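Long-range contact in 2,3-dihydroxybenzoate-AMP ligase (Bacillus subtilis, PDB 1MDB), which belongs to the ANL superfamily of AMP-binding enzymes and is modelled with adenosine monophosphate and 2,3-dihydroxy-benzoic acid bound: residues W51-L56 and G245-G250. Residues are numbered along the deposited sequence; the frame is centred on the assembly and turned at random.
Sequences WSYREL and GVLYAG
In both Y53 and L247 CG stands anti to the carbonyl carbon, beside the backbone N (chi1 -83° and -58°); the Y53 torsion puts the phenol end against the backbone of L247 and G250, and L247 turns its CD1 to L56. The CB of Y53 points toward 245-250. The ring meets the C-terminal end of helix 242-248 with its hydroxyl foremost, Y53 OH lying 3.0 Å from both G250 C and G250 CA. Neither is a polar pair, and no hydrogen bond joins the two segments; the hydroxyl is instead bonded to G251 O, the carbonyl immediately after G250. Around the ring, L247 O lies at the edge, near the ring plane, 3.6 Å from Y53 CE2, whereas G250 CA approaches obliquely, 3.8 Å from Y53 CZ. Beside this tip-to-backbone contact, the leucines meet methyl to methyl, L56 CD2 lying 4.4 Å from L247 CD1. F89 of helix 86-98 touches both leucines, and A43 of strand 42-46 touches Y53 and L247, extending the apolar layer.

Both helix ends at the contact are capped. S52 is the N-cap of helix 53-70: its OG accepts from E55 N at 3.1 Å, with an N-H...O angle of 150°, and Y53 begins the helix directly after it. On the other side, G250 has positive phi, a conformation that favours glycine, and lies against the phenol tip. Y38 adds an edge-to-face ring contact to Y53, while R41 NH1 bonds G250 O. Strand 49-52, before the first helix, and strand 252-255, after the second, belong to one mixed sheet in the AMP-binding region of this ANL enzyme. The 186 Å² buried between the segments joins a serine-capped helix start to a helix end closed by G250 in a Schellman motif.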
ATOM      1  N   TRP A  51       9.021   8.145  21.071  1.00 43.90           N
ATOM      2  CA  TRP A  51       9.225   6.819  21.655  1.00 40.56           C
ATOM      3  C   TRP A  51      10.579   6.295  21.215  1.00 40.29           C
ATOM      4  O   TRP A  51      10.856   6.194  20.018  1.00 41.54           O
ATOM      5  CB  TRP A  51       8.149   5.821  21.190  1.00 38.20           C
ATOM      6  CG  TRP A  51       6.888   5.804  21.993  1.00 35.51           C
ATOM      7  CD1 TRP A  51       6.533   6.671  22.981  1.00 33.87           C
ATOM      8  CD2 TRP A  51       5.786   4.894  21.841  1.00 33.95           C
ATOM      9  NE1 TRP A  51       5.281   6.368  23.452  1.00 35.92           N
ATOM     10  CE2 TRP A  51       4.798   5.280  22.771  1.00 34.29           C
ATOM     11  CE3 TRP A  51       5.537   3.795  21.006  1.00 33.16           C
ATOM     12  CZ2 TRP A  51       3.573   4.607  22.892  1.00 34.21           C
ATOM     13  CZ3 TRP A  51       4.321   3.124  21.123  1.00 29.07           C
ATOM     14  CH2 TRP A  51       3.354   3.535  22.061  1.00 32.61           C
ATOM     15  N   SER A  52      11.426   5.967  22.179  1.00 38.11           N
ATOM     16  CA  SER A  52      12.741   5.432  21.876  1.00 36.65           C
ATOM     17  C   SER A  52      12.568   3.968  21.511  1.00 35.21           C
ATOM     18  O   SER A  52      11.522   3.383  21.781  1.00 32.45           O
ATOM     19  CB  SER A  52      13.640   5.527  23.105  1.00 39.40           C
ATOM     20  OG  SER A  52      13.067   4.804  24.181  1.00 38.83           O
ATOM     21  N   TYR A  53      13.597   3.380  20.916  1.00 35.04           N
ATOM     22  CA  TYR A  53      13.553   1.979  20.534  1.00 36.82           C
ATOM     23  C   TYR A  53      13.386   1.092  21.760  1.00 39.88           C
ATOM     24  O   TYR A  53      12.666   0.092  21.717  1.00 39.40           O
ATOM     25  CB  TYR A  53      14.825   1.585  19.780  1.00 34.76           C
ATOM     26  CG  TYR A  53      14.809   1.926  18.298  1.00 33.93           C
ATOM     27  CD1 TYR A  53      15.068   3.220  17.853  1.00 32.94           C
ATOM     28  CD2 TYR A  53      14.524   0.948  17.342  1.00 35.10           C
ATOM     29  CE1 TYR A  53      15.046   3.535  16.488  1.00 34.31           C
ATOM     30  CE2 TYR A  53      14.497   1.252  15.971  1.00 35.49           C
ATOM     31  CZ  TYR A  53      14.757   2.545  15.556  1.00 35.48           C
ATOM     32  OH  TYR A  53      14.709   2.856  14.215  1.00 36.14           O
ATOM     33  N   ARG A  54      14.050   1.459  22.857  1.00 41.22           N
ATOM     34  CA  ARG A  54      13.958   0.683  24.096  1.00 42.07           C
ATOM     35  C   ARG A  54      12.523   0.771  24.607  1.00 40.14           C
ATOM     36  O   ARG A  54      11.937  -0.217  25.051  1.00 38.57           O
ATOM     37  CB  ARG A  54      14.910   1.248  25.153  1.00 45.58           C
ATOM     38  CG  ARG A  54      15.229   0.280  26.289  1.00 52.18           C
ATOM     39  CD  ARG A  54      16.389  -0.649  25.926  1.00 55.67           C
ATOM     40  NE  ARG A  54      17.608   0.112  25.647  1.00 60.86           N
ATOM     41  CZ  ARG A  54      18.788  -0.430  25.353  1.00 61.55           C
ATOM     42  NH1 ARG A  54      18.919  -1.750  25.293  1.00 62.73           N
ATOM     43  NH2 ARG A  54      19.838   0.348  25.115  1.00 61.59           N
ATOM     44  N   GLU A  55      11.973   1.976  24.536  1.00 38.98           N
ATOM     45  CA  GLU A  55      10.607   2.244  24.962  1.00 39.23           C
ATOM     46  C   GLU A  55       9.617   1.303  24.266  1.00 39.02           C
ATOM     47  O   GLU A  55       8.840   0.607  24.921  1.00 37.96           O
ATOM     48  CB  GLU A  55      10.266   3.699  24.648  1.00 40.43           C
ATOM     49  CG  GLU A  55       8.791   4.039  24.655  1.00 44.15           C
ATOM     50  CD  GLU A  55       8.382   4.863  25.853  1.00 46.56           C
ATOM     51  OE1 GLU A  55       9.253   5.547  26.429  1.00 50.37           O
ATOM     52  OE2 GLU A  55       7.183   4.840  26.211  1.00 48.37           O
ATOM     53  N   LEU A  56       9.650   1.294  22.935  1.00 37.66           N
ATOM     54  CA  LEU A  56       8.767   0.444  22.149  1.00 36.89           C
ATOM     55  C   LEU A  56       8.979  -1.017  22.542  1.00 36.23           C
ATOM     56  O   LEU A  56       8.024  -1.778  22.693  1.00 34.91           O
ATOM     57  CB  LEU A  56       9.055   0.637  20.656  1.00 37.15           C
ATOM     58  CG  LEU A  56       8.267  -0.227  19.665  1.00 37.16           C
ATOM     59  CD1 LEU A  56       6.768  -0.032  19.865  1.00 37.68           C
ATOM     60  CD2 LEU A  56       8.673   0.155  18.242  1.00 38.68           C
ATOM     61  N   GLY A 245      10.380  -0.582   7.550  1.00 31.42           N
ATOM     62  CA  GLY A 245      11.696  -0.581   6.934  1.00 31.09           C
ATOM     63  C   GLY A 245      12.580   0.415   7.675  1.00 29.06           C
ATOM     64  O   GLY A 245      13.757   0.157   7.925  1.00 28.91           O
ATOM     65  N   VAL A 246      11.994   1.551   8.040  1.00 28.12           N
ATOM     66  CA  VAL A 246      12.710   2.603   8.758  1.00 29.09           C
ATOM     67  C   VAL A 246      13.177   2.135  10.144  1.00 30.18           C
ATOM     68  O   VAL A 246      14.240   2.541  10.611  1.00 31.06           O
ATOM     69  CB  VAL A 246      11.825   3.882   8.888  1.00 28.65           C
ATOM     70  CG1 VAL A 246      12.553   4.971   9.681  1.00 27.25           C
ATOM     71  CG2 VAL A 246      11.485   4.409   7.498  1.00 28.67           C
ATOM     72  N   LEU A 247      12.401   1.272  10.792  1.00 30.20           N
ATOM     73  CA  LEU A 247      12.783   0.776  12.110  1.00 30.88           C
ATOM     74  C   LEU A 247      13.864  -0.276  11.912  1.00 31.80           C
ATOM     75  O   LEU A 247      14.725  -0.460  12.760  1.00 30.54           O
ATOM     76  CB  LEU A 247      11.591   0.136  12.838  1.00 31.25           C
ATOM     77  CG  LEU A 247      10.312   0.931  13.111  1.00 32.75           C
ATOM     78  CD1 LEU A 247       9.368   0.053  13.916  1.00 34.36           C
ATOM     79  CD2 LEU A 247      10.606   2.212  13.864  1.00 32.83           C
ATOM     80  N   TYR A 248      13.808  -0.968  10.778  1.00 32.46           N
ATOM     81  CA  TYR A 248      14.795  -1.994  10.473  1.00 32.47           C
ATOM     82  C   TYR A 248      16.173  -1.348  10.382  1.00 33.77           C
ATOM     83  O   TYR A 248      17.164  -1.905  10.855  1.00 34.72           O
ATOM     84  CB  TYR A 248      14.472  -2.670   9.135  1.00 32.34           C
ATOM     85  CG  TYR A 248      15.443  -3.777   8.748  1.00 32.81           C
ATOM     86  CD1 TYR A 248      15.137  -5.120   8.986  1.00 33.76           C
ATOM     87  CD2 TYR A 248      16.676  -3.476   8.163  1.00 33.75           C
ATOM     88  CE1 TYR A 248      16.033  -6.133   8.653  1.00 32.39           C
ATOM     89  CE2 TYR A 248      17.579  -4.480   7.822  1.00 33.62           C
ATOM     90  CZ  TYR A 248      17.252  -5.806   8.066  1.00 35.90           C
ATOM     91  OH  TYR A 248      18.130  -6.801   7.697  1.00 34.87           O
ATOM     92  N   ALA A 249      16.218  -0.172   9.769  1.00 33.69           N
ATOM     93  CA  ALA A 249      17.467   0.556   9.562  1.00 36.13           C
ATOM     94  C   ALA A 249      17.882   1.467  10.707  1.00 34.89           C
ATOM     95  O   ALA A 249      18.914   2.125  10.620  1.00 36.23           O
ATOM     96  CB  ALA A 249      17.382   1.370   8.267  1.00 35.75           C
ATOM     97  N   GLY A 250      17.073   1.524  11.759  1.00 34.64           N
ATOM     98  CA  GLY A 250      17.401   2.361  12.897  1.00 33.21           C
ATOM     99  C   GLY A 250      17.088   3.828  12.702  1.00 33.71           C
ATOM    100  O   GLY A 250      17.604   4.676  13.428  1.00 34.87           O
TER